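Local coordinates for protein putative trimethylamine methyltransferase (Rhizobium meliloti, PDB 4YYC) that probably transfers methyl groups, as a member of the trimethylamine methyltransferase (MttB) family, although its own substrate is not established, at residues Glu50-Asp55 and Ala343-Arg348; Leu61-Ala66 and Gln292-Val297; Gly316-Ser321 and Pro353-Gly358; Leu338-Ala343 and Leu378-Leu383. All blocks are in the same frame, centred on the assembly; numbering follows the deposited sequence.

Contact 1. Residues Glu50-Asp55 and Ala343-Arg348; sequences EYEVLD and AAQLAR
Q345 OE1 is gripped by two successive N-H groups of the loop 50-55: V53 N and L54 N each donate to it over 2.9 Å. L54 N lies in the plane of the side-chain carbonyl, on a lone pair, whereas V53 N stands above that plane, 44° out of it. The other half of the amide turns to the same loop, and Q345 NE2 gives an almost straight bond (171°) to L54 O, 2.9 Å long. CD lies anti to CA (chi2 -179°), which carries the amide straight out from helix 334-350; glutamine suits the place because it offers acceptor and donor side by side. An alanine here would probably leave V53 N, L54 N and L54 O without these mates and open a gap beside E52. E52 crosses the amide at about a right angle, its CB 3.6 Å from Q345 NE2. The E52 carboxylate pairs, through OE1, with R49 of the second subunit, and two waters join OE2 to Q345 NE2 and R348 NH2. The R348 guanidinium lies between E50 CB and A344 O, while NH1 binds A384 O. E50 OE2, paired with K133, is 4.2 Å from R348 NE but well out of the guanidinium plane, an attraction of charges alone. A neutral amide thus satisfies three backbone groups of an irregular loop, probably helping to hold it just before D55 caps helix 56-73.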
loop_
_atom_site.group_PDB
_atom_site.type_symbol
_atom_site.label_atom_id
_atom_site.label_comp_id
_atom_site.label_asym_id
_atom_site.label_seq_id
_atom_site.Cartn_x
_atom_site.Cartn_y
_atom_site.Cartn_z
ATOM N N GLU A 50 -10.657 -8.399 -6.606
ATOM C CA GLU A 50 -10.578 -6.952 -6.859
ATOM C C GLU A 50 -11.226 -6.172 -5.713
ATOM O O GLU A 50 -12.287 -6.551 -5.201
ATOM C CB GLU A 50 -11.252 -6.571 -8.181
ATOM C CG GLU A 50 -10.763 -7.415 -9.362
ATOM C CD GLU A 50 -11.640 -8.649 -9.645
ATOM O OE1 GLU A 50 -12.273 -9.240 -8.719
ATOM O OE2 GLU A 50 -11.705 -9.033 -10.833
ATOM N N TYR A 51 -10.553 -5.119 -5.240
ATOM C CA TYR A 51 -11.101 -4.270 -4.208
ATOM C C TYR A 51 -11.970 -3.190 -4.831
ATOM O O TYR A 51 -11.509 -2.498 -5.780
ATOM C CB TYR A 51 -9.948 -3.602 -3.451
ATOM C CG TYR A 51 -10.467 -2.825 -2.273
ATOM C CD1 TYR A 51 -10.978 -3.481 -1.163
ATOM C CD2 TYR A 51 -10.406 -1.441 -2.231
ATOM C CE1 TYR A 51 -11.463 -2.795 -0.090
ATOM C CE2 TYR A 51 -10.880 -0.733 -1.137
ATOM C CZ TYR A 51 -11.388 -1.406 -0.049
ATOM O OH TYR A 51 -11.861 -0.766 1.055
ATOM N N GLU A 52 -13.174 -3.037 -4.301
ATOM C CA GLU A 52 -14.215 -2.131 -4.810
ATOM C C GLU A 52 -14.477 -1.004 -3.846
ATOM O O GLU A 52 -14.526 -1.236 -2.641
ATOM C CB GLU A 52 -15.533 -2.835 -4.920
ATOM C CG GLU A 52 -15.470 -4.132 -5.640
ATOM C CD GLU A 52 -16.852 -4.691 -5.914
ATOM O OE1 GLU A 52 -17.826 -4.557 -5.109
ATOM O OE2 GLU A 52 -16.960 -5.301 -6.950
ATOM N N VAL A 53 -14.668 0.196 -4.394
ATOM C CA VAL A 53 -15.089 1.356 -3.656
ATOM C C VAL A 53 -16.483 1.892 -3.961
ATOM O O VAL A 53 -16.968 2.699 -3.203
ATOM C CB VAL A 53 -14.065 2.479 -3.734
ATOM C CG1 VAL A 53 -12.721 1.964 -3.211
ATOM C CG2 VAL A 53 -13.944 3.018 -5.146
ATOM N N LEU A 54 -17.113 1.471 -5.056
ATOM C CA LEU A 54 -18.451 1.941 -5.401
ATOM C C LEU A 54 -19.388 0.768 -5.345
ATOM O O LEU A 54 -19.037 -0.326 -5.766
ATOM C CB LEU A 54 -18.486 2.508 -6.807
ATOM C CG LEU A 54 -17.590 3.713 -7.096
ATOM C CD1 LEU A 54 -17.473 4.041 -8.567
ATOM C CD2 LEU A 54 -18.134 4.870 -6.262
ATOM N N ASP A 55 -20.573 0.984 -4.783
ATOM C CA ASP A 55 -21.638 -0.027 -4.834
ATOM C C ASP A 55 -22.459 0.121 -6.107
ATOM O O ASP A 55 -22.189 1.017 -6.905
ATOM C CB ASP A 55 -22.503 -0.003 -3.567
ATOM C CG ASP A 55 -23.342 1.262 -3.410
ATOM O OD1 ASP A 55 -23.551 2.084 -4.345
ATOM O OD2 ASP A 55 -23.881 1.414 -2.297
ATOM N N ALA A 343 -12.527 3.501 -11.180
ATOM C CA ALA A 343 -12.404 3.433 -12.639
ATOM C C ALA A 343 -12.238 1.964 -13.072
ATOM O O ALA A 343 -12.760 1.517 -14.107
ATOM C CB ALA A 343 -11.243 4.292 -13.124
ATOM N N ALA A 344 -11.502 1.185 -12.300
ATOM C CA ALA A 344 -11.369 -0.249 -12.599
ATOM C C ALA A 344 -12.713 -0.979 -12.601
ATOM O O ALA A 344 -12.976 -1.819 -13.477
ATOM C CB ALA A 344 -10.429 -0.909 -11.603
ATOM N N GLN A 345 -13.574 -0.639 -11.646
ATOM C CA GLN A 345 -14.899 -1.172 -11.618
ATOM C C GLN A 345 -15.665 -0.807 -12.878
ATOM O O GLN A 345 -16.318 -1.685 -13.486
ATOM C CB GLN A 345 -15.696 -0.689 -10.395
ATOM C CG GLN A 345 -15.118 -1.150 -9.082
ATOM C CD GLN A 345 -15.935 -0.691 -7.890
ATOM O OE1 GLN A 345 -15.528 0.226 -7.162
ATOM N NE2 GLN A 345 -17.095 -1.282 -7.729
ATOM N N LEU A 346 -15.582 0.454 -13.270
ATOM C CA LEU A 346 -16.286 0.920 -14.496
ATOM C C LEU A 346 -15.749 0.263 -15.749
ATOM O O LEU A 346 -16.502 -0.042 -16.683
ATOM C CB LEU A 346 -16.190 2.430 -14.610
ATOM C CG LEU A 346 -16.946 3.166 -13.501
ATOM C CD1 LEU A 346 -16.470 4.614 -13.505
ATOM C CD2 LEU A 346 -18.446 3.032 -13.607
ATOM N N ALA A 347 -14.431 0.027 -15.778
ATOM C CA ALA A 347 -13.801 -0.669 -16.914
ATOM C C ALA A 347 -14.247 -2.116 -17.056
ATOM O O ALA A 347 -14.553 -2.601 -18.178
ATOM C CB ALA A 347 -12.284 -0.578 -16.787
ATOM N N ARG A 348 -14.368 -2.812 -15.937
ATOM C CA ARG A 348 -14.818 -4.227 -15.980
ATOM C C ARG A 348 -16.241 -4.274 -16.491
ATOM O O ARG A 348 -16.599 -5.153 -17.282
ATOM C CB ARG A 348 -14.688 -4.904 -14.617
ATOM C CG ARG A 348 -13.244 -5.283 -14.238
ATOM C CD ARG A 348 -13.201 -6.085 -12.947
ATOM N NE ARG A 348 -13.465 -5.299 -11.743
ATOM C CZ ARG A 348 -12.571 -4.564 -11.088
ATOM N NH1 ARG A 348 -11.316 -4.478 -11.483
ATOM N NH2 ARG A 348 -12.963 -3.897 -10.003
HETATM O O HOH W 1 -11.524 -1.915 -8.325
HETATM O O HOH W 2 -17.864 -3.523 -9.411
HETATM O O HOH W 3 -15.242 -5.147 -8.872
#

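Contact 2. Residues Leu61-Ala66 and Gln292-Val297; sequences LIERNA and QILAEV
Helices 61-66 and 292-297 pass with their axes 8.8 Å apart at a crossing angle of -55°, closest at A66 and A295, whose CA atoms are 5.1 Å from each other. Two alanines at this point let the backbones come near; A66 CB lies 4.0 Å from A295 N. The main projection is L294. Its CG is anti to the backbone N (chi1 178°), and the CD2 branch enters the surface of helix 56-73 between I62, E63 and A66. There L294 CD2 meets A66 CB at 3.7 Å and E63 CA at 3.8 Å, with the CG2 methyl of I62 more distant at 4.4 Å. The crossing angle is close to that of the ridges-into-grooves class in which rows of residues four apart interlock, and I62 and A66 are such a row. Helix 286-307 is one of the outer helices of a TIM barrel: its I293 and V297 lean on F315 of strand 313-322, while helix 56-73, from the N-terminal part of the chain, lies against its outer side. E63 takes part through its aliphatic stem, CG standing 4.0 Å from L294 CD2, and its carboxylate goes on to a salt bridge with R349. Beside this packing, N65 ND2 bonds Q431 of the second subunit.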
loop_
_atom_site.group_PDB
_atom_site.type_symbol
_atom_site.label_atom_id
_atom_site.label_comp_id
_atom_site.label_asym_id
_atom_site.label_seq_id
_atom_site.Cartn_x
_atom_site.Cartn_y
_atom_site.Cartn_z
ATOM N N LEU A 61 -24.887 5.473 -11.032
ATOM C CA LEU A 61 -24.921 6.922 -10.998
ATOM C C LEU A 61 -23.852 7.535 -11.892
ATOM O O LEU A 61 -24.133 8.431 -12.680
ATOM C CB LEU A 61 -24.757 7.375 -9.556
ATOM C CG LEU A 61 -24.658 8.870 -9.298
ATOM C CD1 LEU A 61 -25.916 9.564 -9.760
ATOM C CD2 LEU A 61 -24.480 9.071 -7.784
ATOM N N ILE A 62 -22.630 7.037 -11.740
ATOM C CA ILE A 62 -21.514 7.512 -12.563
ATOM C C ILE A 62 -21.773 7.199 -14.037
ATOM O O ILE A 62 -21.554 8.046 -14.892
ATOM C CB ILE A 62 -20.166 6.933 -12.114
ATOM C CG1 ILE A 62 -19.858 7.307 -10.651
ATOM C CG2 ILE A 62 -19.045 7.427 -13.020
ATOM C CD1 ILE A 62 -19.832 8.790 -10.372
ATOM N N GLU A 63 -22.249 6.002 -14.339
ATOM C CA GLU A 63 -22.533 5.603 -15.727
ATOM C C GLU A 63 -23.623 6.502 -16.348
ATOM O O GLU A 63 -23.487 6.986 -17.462
ATOM C CB GLU A 63 -22.901 4.109 -15.786
ATOM C CG GLU A 63 -21.706 3.206 -15.499
ATOM C CD GLU A 63 -22.037 1.750 -15.249
ATOM O OE1 GLU A 63 -23.167 1.442 -14.817
ATOM O OE2 GLU A 63 -21.132 0.907 -15.379
ATOM N N ARG A 64 -24.675 6.771 -15.591
ATOM C CA ARG A 64 -25.738 7.624 -16.061
ATOM C C ARG A 64 -25.235 9.051 -16.309
ATOM O O ARG A 64 -25.523 9.666 -17.352
ATOM C CB ARG A 64 -26.846 7.653 -14.998
ATOM C CG ARG A 64 -28.153 8.225 -15.406
ATOM C CD ARG A 64 -29.255 7.774 -14.449
ATOM N NE ARG A 64 -28.943 7.977 -13.043
ATOM C CZ ARG A 64 -28.833 7.034 -12.098
ATOM N NH1 ARG A 64 -29.021 5.743 -12.341
ATOM N NH2 ARG A 64 -28.552 7.404 -10.864
ATOM N N ASN A 65 -24.461 9.571 -15.364
ATOM C CA ASN A 65 -23.911 10.908 -15.489
ATOM C C ASN A 65 -22.932 11.038 -16.661
ATOM O O ASN A 65 -22.900 12.074 -17.334
ATOM C CB ASN A 65 -23.248 11.356 -14.163
ATOM C CG ASN A 65 -24.268 11.686 -13.087
ATOM O OD1 ASN A 65 -25.480 11.599 -13.300
ATOM N ND2 ASN A 65 -23.769 12.081 -11.892
ATOM N N ALA A 66 -22.146 9.998 -16.929
ATOM C CA ALA A 66 -21.284 10.045 -18.104
ATOM C C ALA A 66 -22.050 10.089 -19.403
ATOM O O ALA A 66 -21.667 10.780 -20.317
ATOM C CB ALA A 66 -20.293 8.900 -18.090
ATOM N N GLN A 292 -16.038 12.210 -15.773
ATOM C CA GLN A 292 -15.316 12.741 -16.938
ATOM C C GLN A 292 -14.440 11.671 -17.596
ATOM O O GLN A 292 -14.385 11.556 -18.818
ATOM C CB GLN A 292 -14.476 13.936 -16.564
ATOM C CG GLN A 292 -14.049 14.756 -17.772
ATOM C CD GLN A 292 -13.057 15.812 -17.318
ATOM O OE1 GLN A 292 -13.436 16.748 -16.657
ATOM N NE2 GLN A 292 -11.775 15.640 -17.646
ATOM N N ILE A 293 -13.741 10.910 -16.774
ATOM C CA ILE A 293 -12.949 9.804 -17.274
ATOM C C ILE A 293 -13.764 8.840 -18.128
ATOM O O ILE A 293 -13.367 8.474 -19.241
ATOM C CB ILE A 293 -12.266 9.031 -16.121
ATOM C CG1 ILE A 293 -11.110 9.866 -15.573
ATOM C CG2 ILE A 293 -11.760 7.682 -16.608
ATOM C CD1 ILE A 293 -10.629 9.345 -14.216
ATOM N N LEU A 294 -14.918 8.438 -17.613
ATOM C CA LEU A 294 -15.728 7.457 -18.307
ATOM C C LEU A 294 -16.220 8.034 -19.639
ATOM O O LEU A 294 -16.228 7.325 -20.654
ATOM C CB LEU A 294 -16.888 6.966 -17.419
ATOM C CG LEU A 294 -17.835 5.956 -18.062
ATOM C CD1 LEU A 294 -17.079 4.715 -18.530
ATOM C CD2 LEU A 294 -18.927 5.594 -17.047
ATOM N N ALA A 295 -16.608 9.311 -19.653
ATOM C CA ALA A 295 -17.041 9.965 -20.918
ATOM C C ALA A 295 -15.917 9.984 -21.948
ATOM O O ALA A 295 -16.114 9.595 -23.099
ATOM C CB ALA A 295 -17.537 11.382 -20.622
ATOM N N GLU A 296 -14.714 10.372 -21.533
ATOM C CA GLU A 296 -13.556 10.447 -22.438
ATOM C C GLU A 296 -13.214 9.055 -22.976
ATOM O O GLU A 296 -12.997 8.898 -24.166
ATOM C CB GLU A 296 -12.352 11.069 -21.749
ATOM C CG GLU A 296 -12.554 12.511 -21.405
ATOM C CD GLU A 296 -11.375 13.168 -20.740
ATOM O OE1 GLU A 296 -10.267 12.566 -20.635
ATOM O OE2 GLU A 296 -11.525 14.332 -20.291
ATOM N N VAL A 297 -13.193 8.047 -22.101
ATOM C CA VAL A 297 -12.882 6.701 -22.557
ATOM C C VAL A 297 -13.942 6.135 -23.467
ATOM O O VAL A 297 -13.619 5.528 -24.492
ATOM C CB VAL A 297 -12.561 5.740 -21.366
ATOM C CG1 VAL A 297 -12.514 4.293 -21.870
ATOM C CG2 VAL A 297 -11.298 6.170 -20.646
#

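Contact 3. Residues Gly316-Ser321 and Pro353-Gly358; sequences GTFAAS and PFRTGG
T317 and R355 meet where two parallel neighbouring strands of the barrel, 313-322 and 354-355, are joined by the beta-alpha-beta crossover through helix 334-350. The pairing is slack: T317 N donates to R355 O over 2.9 Å, but bent to 126° and weak. Two CA-H...O contacts add to it, G316 CA to R355 O at 3.3 Å and T356 CA to T317 O at 3.4 Å. Glycine suits position 316, since a methyl group there would come within 3.5 Å of R355 CD. Beyond this point the strands part, and a water accepts from A319 N while bonding weakly to T317 O and G357 N. T356 and T317 lie side by side, but the T356 hydroxyl has its stronger partner in S340. The R355 chain bends at CG (chi2 -96°) and its guanidinium lies with T317 O over one face, offset toward the rim; NH2 stands 4.0 Å from F318 CB, at the edge of that ring. The NH2 group also bonds a bound molecule of unknown identity, probably from the crystallisation liquor, and NH1 reaches S273 weakly. A buried guanidinium thus serves an oxygen acceptor here; whether a natural substrate uses it is not known.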
loop_
_atom_site.group_PDB
_atom_site.type_symbol
_atom_site.label_atom_id
_atom_site.label_comp_id
_atom_site.label_asym_id
_atom_site.label_seq_id
_atom_site.Cartn_x
_atom_site.Cartn_y
_atom_site.Cartn_z
ATOM N N GLY A 316 -7.907 3.330 -20.185
ATOM C CA GLY A 316 -6.751 3.850 -19.437
ATOM C C GLY A 316 -7.166 4.975 -18.545
ATOM O O GLY A 316 -8.247 5.544 -18.702
ATOM N N THR A 317 -6.353 5.277 -17.555
ATOM C CA THR A 317 -6.548 6.437 -16.723
ATOM C C THR A 317 -5.122 6.817 -16.218
ATOM O O THR A 317 -4.474 5.986 -15.604
ATOM C CB THR A 317 -7.479 6.099 -15.533
ATOM O OG1 THR A 317 -8.843 5.967 -15.984
ATOM C CG2 THR A 317 -7.461 7.158 -14.475
ATOM N N PHE A 318 -4.727 8.077 -16.390
ATOM C CA PHE A 318 -3.666 8.659 -15.586
ATOM C C PHE A 318 -4.374 9.675 -14.708
ATOM O O PHE A 318 -4.985 10.625 -15.247
ATOM C CB PHE A 318 -2.597 9.337 -16.413
ATOM C CG PHE A 318 -1.588 10.024 -15.578
ATOM C CD1 PHE A 318 -0.499 9.345 -15.114
ATOM C CD2 PHE A 318 -1.773 11.356 -15.196
ATOM C CE1 PHE A 318 0.424 9.978 -14.285
ATOM C CE2 PHE A 318 -0.837 11.991 -14.387
ATOM C CZ PHE A 318 0.247 11.288 -13.932
ATOM N N ALA A 319 -4.308 9.477 -13.404
ATOM C CA ALA A 319 -5.009 10.352 -12.490
ATOM C C ALA A 319 -4.207 10.645 -11.244
ATOM O O ALA A 319 -3.734 9.748 -10.546
ATOM C CB ALA A 319 -6.399 9.800 -12.189
ATOM N N ALA A 320 -3.946 11.911 -11.057
ATOM C CA ALA A 320 -3.261 12.394 -9.879
ATOM C C ALA A 320 -4.014 13.594 -9.342
ATOM O O ALA A 320 -5.086 13.970 -9.889
ATOM C CB ALA A 320 -1.830 12.719 -10.252
ATOM N N SER A 321 -3.543 14.162 -8.248
ATOM C CA SER A 321 -4.174 15.346 -7.668
ATOM C C SER A 321 -3.292 16.563 -7.874
ATOM O O SER A 321 -2.220 16.477 -8.509
ATOM C CB SER A 321 -4.513 15.100 -6.183
ATOM O OG SER A 321 -3.471 14.405 -5.538
ATOM N N PRO A 353 -10.085 -4.174 -21.088
ATOM C CA PRO A 353 -8.940 -4.217 -20.171
ATOM C C PRO A 353 -8.553 -2.822 -19.657
ATOM O O PRO A 353 -8.752 -1.837 -20.347
ATOM C CB PRO A 353 -7.812 -4.818 -21.029
ATOM C CG PRO A 353 -8.488 -5.430 -22.183
ATOM C CD PRO A 353 -9.726 -4.616 -22.444
ATOM N N PHE A 354 -8.038 -2.766 -18.433
ATOM C CA PHE A 354 -7.889 -1.532 -17.678
ATOM C C PHE A 354 -6.395 -1.240 -17.432
ATOM O O PHE A 354 -5.631 -2.129 -17.069
ATOM C CB PHE A 354 -8.640 -1.704 -16.338
ATOM C CG PHE A 354 -8.553 -0.527 -15.456
ATOM C CD1 PHE A 354 -9.029 0.693 -15.859
ATOM C CD2 PHE A 354 -7.993 -0.651 -14.202
ATOM C CE1 PHE A 354 -8.935 1.807 -15.030
ATOM C CE2 PHE A 354 -7.884 0.439 -13.368
ATOM C CZ PHE A 354 -8.382 1.676 -13.774
ATOM N N ARG A 355 -6.031 0.033 -17.591
ATOM C CA ARG A 355 -4.696 0.547 -17.288
ATOM C C ARG A 355 -4.843 1.733 -16.353
ATOM O O ARG A 355 -5.672 2.604 -16.554
ATOM C CB ARG A 355 -3.984 1.031 -18.571
ATOM C CG ARG A 355 -2.700 1.841 -18.366
ATOM C CD ARG A 355 -2.951 3.333 -18.407
ATOM N NE ARG A 355 -1.909 4.098 -17.754
ATOM C CZ ARG A 355 -1.542 5.328 -18.087
ATOM N NH1 ARG A 355 -1.993 5.944 -19.171
ATOM N NH2 ARG A 355 -0.650 5.947 -17.334
ATOM N N THR A 356 -4.046 1.744 -15.293
ATOM C CA THR A 356 -3.940 2.868 -14.357
ATOM C C THR A 356 -2.714 2.615 -13.469
ATOM O O THR A 356 -2.037 1.618 -13.588
ATOM C CB THR A 356 -5.193 3.081 -13.441
ATOM O OG1 THR A 356 -5.170 4.423 -12.898
ATOM C CG2 THR A 356 -5.244 2.102 -12.290
ATOM N N GLY A 357 -2.431 3.569 -12.614
ATOM C CA GLY A 357 -1.481 3.350 -11.524
ATOM C C GLY A 357 -0.044 3.241 -11.898
ATOM O O GLY A 357 0.435 3.899 -12.844
ATOM N N GLY A 358 0.641 2.367 -11.198
ATOM C CA GLY A 358 2.090 2.273 -11.298
ATOM C C GLY A 358 2.773 2.765 -10.037
ATOM O O GLY A 358 2.154 2.891 -8.992
HETATM O O HOH W 4 -2.857 6.989 -12.886
#

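Contact 4. Residues Leu338-Ala343 and Leu378-Leu383; sequences LVSYGA and LNMTLL
Y341 and M380, present as selenomethionine, make the tight part of this contact. M380 CG, anti to the backbone N (chi1 170°), sits 3.5 Å above the plane of the Y341 ring, over its centre, a CH-pi contact. The selenium lies farther off, 4.9 Å from the ring centroid, in a Met-aromatic contact, and packs instead on S340, with SE 3.4 Å from S340 CB; the small serine leaves it the room. M380 CE, 3.5 Å from the same CB, is pressed closer than carbons usually are. Helices 334-350 and 368-383 are consecutive outer helices of the TIM barrel, and run almost parallel here, 13° apart, with axes 9.6 Å from each other, a spacing that the Y341 ring and the M380 chain fill. An alanine at Y341 would probably open a gap over M380 CG, beside L383, and leave the M380 chain less firmly held on that side. Toward the second subunit the packing is looser: L383 CB lies in plane at the edge of the ring, 4.0 Å from Y341 CE1, and no hydrogen bond links the two segments. L383 of that subunit touches Y341 as well, while Y51 of the same chain meets the ring edge-to-face.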
loop_
_atom_site.group_PDB
_atom_site.type_symbol
_atom_site.label_atom_id
_atom_site.label_comp_id
_atom_site.label_asym_id
_atom_site.label_seq_id
_atom_site.Cartn_x
_atom_site.Cartn_y
_atom_site.Cartn_z
ATOM N N LEU A 338 -8.833 6.348 -4.880
ATOM C CA LEU A 338 -10.271 6.111 -4.969
ATOM C C LEU A 338 -10.772 6.219 -6.398
ATOM O O LEU A 338 -11.563 5.382 -6.858
ATOM C CB LEU A 338 -11.059 7.103 -4.097
ATOM C CG LEU A 338 -10.832 6.893 -2.594
ATOM C CD1 LEU A 338 -11.425 8.067 -1.803
ATOM C CD2 LEU A 338 -11.330 5.585 -2.050
ATOM N N VAL A 339 -10.310 7.227 -7.101
ATOM C CA VAL A 339 -10.618 7.347 -8.549
ATOM C C VAL A 339 -10.217 6.056 -9.284
ATOM O O VAL A 339 -11.001 5.482 -10.033
ATOM C CB VAL A 339 -9.876 8.532 -9.203
ATOM C CG1 VAL A 339 -9.907 8.492 -10.746
ATOM C CG2 VAL A 339 -10.434 9.862 -8.699
ATOM N N SER A 340 -8.998 5.589 -9.064
ATOM C CA SER A 340 -8.540 4.441 -9.813
ATOM C C SER A 340 -9.215 3.142 -9.439
ATOM O O SER A 340 -9.507 2.299 -10.316
ATOM C CB SER A 340 -7.035 4.301 -9.753
ATOM O OG SER A 340 -6.445 5.369 -10.459
ATOM N N TYR A 341 -9.528 2.952 -8.156
ATOM C CA TYR A 341 -10.303 1.764 -7.777
ATOM C C TYR A 341 -11.665 1.786 -8.472
ATOM O O TYR A 341 -12.135 0.778 -8.968
ATOM C CB TYR A 341 -10.546 1.690 -6.265
ATOM C CG TYR A 341 -9.421 1.153 -5.396
ATOM C CD1 TYR A 341 -8.883 -0.123 -5.613
ATOM C CD2 TYR A 341 -8.904 1.899 -4.344
ATOM C CE1 TYR A 341 -7.912 -0.643 -4.777
ATOM C CE2 TYR A 341 -7.892 1.389 -3.542
ATOM C CZ TYR A 341 -7.418 0.127 -3.757
ATOM O OH TYR A 341 -6.414 -0.400 -2.986
ATOM N N GLY A 342 -12.312 2.947 -8.463
ATOM C CA GLY A 342 -13.603 3.117 -9.064
ATOM C C GLY A 342 -13.553 2.949 -10.578
ATOM O O GLY A 342 -14.434 2.305 -11.197
ATOM N N ALA A 343 -12.527 3.501 -11.180
ATOM C CA ALA A 343 -12.404 3.433 -12.639
ATOM C C ALA A 343 -12.238 1.964 -13.072
ATOM O O ALA A 343 -12.760 1.517 -14.107
ATOM C CB ALA A 343 -11.243 4.292 -13.124
ATOM N N LEU A 378 1.023 1.722 -6.093
ATOM C CA LEU A 378 1.215 0.353 -6.568
ATOM C C LEU A 378 0.317 -0.671 -5.871
ATOM O O LEU A 378 -0.222 -1.600 -6.499
ATOM C CB LEU A 378 2.689 -0.046 -6.455
ATOM C CG LEU A 378 3.041 -1.427 -7.014
ATOM C CD1 LEU A 378 2.857 -1.385 -8.526
ATOM C CD2 LEU A 378 4.495 -1.719 -6.637
ATOM N N ASN A 379 0.114 -0.513 -4.574
ATOM C CA ASN A 379 -0.793 -1.424 -3.876
ATOM C C ASN A 379 -2.229 -1.294 -4.418
ATOM O O ASN A 379 -2.887 -2.289 -4.629
ATOM C CB ASN A 379 -0.692 -1.247 -2.341
ATOM C CG ASN A 379 0.572 -1.892 -1.759
ATOM O OD1 ASN A 379 0.817 -3.110 -1.894
ATOM N ND2 ASN A 379 1.368 -1.087 -1.074
HETATM N N MSE A 380 -2.685 -0.088 -4.675
HETATM C CA MSE A 380 -4.002 0.124 -5.316
HETATM C C MSE A 380 -4.002 -0.521 -6.674
HETATM O O MSE A 380 -4.953 -1.181 -7.076
HETATM C CB MSE A 380 -4.338 1.612 -5.370
HETATM C CG MSE A 380 -5.544 1.985 -6.203
HETATM SE SE MSE A 380 -5.244 1.979 -8.123
HETATM C CE MSE A 380 -4.054 3.525 -8.187
ATOM N N THR A 381 -2.881 -0.412 -7.392
ATOM C CA THR A 381 -2.843 -0.886 -8.780
ATOM C C THR A 381 -3.123 -2.381 -8.809
ATOM O O THR A 381 -3.918 -2.884 -9.605
ATOM C CB THR A 381 -1.466 -0.581 -9.403
ATOM O OG1 THR A 381 -1.245 0.837 -9.409
ATOM C CG2 THR A 381 -1.347 -1.097 -10.801
ATOM N N LEU A 382 -2.500 -3.105 -7.881
ATOM C CA LEU A 382 -2.706 -4.556 -7.847
ATOM C C LEU A 382 -4.110 -4.880 -7.344
ATOM O O LEU A 382 -4.819 -5.735 -7.918
ATOM C CB LEU A 382 -1.698 -5.216 -6.927
ATOM C CG LEU A 382 -1.842 -6.749 -6.825
ATOM C CD1 LEU A 382 -1.438 -7.382 -8.118
ATOM C CD2 LEU A 382 -1.049 -7.305 -5.665
ATOM N N LEU A 383 -4.523 -4.252 -6.261
ATOM C CA LEU A 383 -5.787 -4.633 -5.632
ATOM C C LEU A 383 -6.992 -4.235 -6.461
ATOM O O LEU A 383 -8.039 -4.896 -6.397
ATOM C CB LEU A 383 -5.884 -4.039 -4.219
ATOM C CG LEU A 383 -4.827 -4.555 -3.246
ATOM C CD1 LEU A 383 -5.068 -3.924 -1.911
ATOM C CD2 LEU A 383 -4.864 -6.044 -3.118
#

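Overall arrangement
Helix 334-350 serves contacts 1 and 4 along successive turns, and contact 3 pairs the strands that it connects. Contact 3 lies nearest the centre of the chain, about 8 Å away between centres, and has no partner in the second subunit; contacts 1, 2 and 4 lie farther out and all touch it. Chemistry follows place: the partly buried contact 1 uses an amide, charges and waters, whereas the helix pairs of contacts 2 and 4 meet through apolar groups without hydrogen bonds. Contact 3 mixes weak backbone bonds with a buried guanidinium. T356 OG1 to S340 OG, 2.9 Å, ties contact 3 to contact 4, and L346 packs on I62 and E63 between contacts 1 and 2.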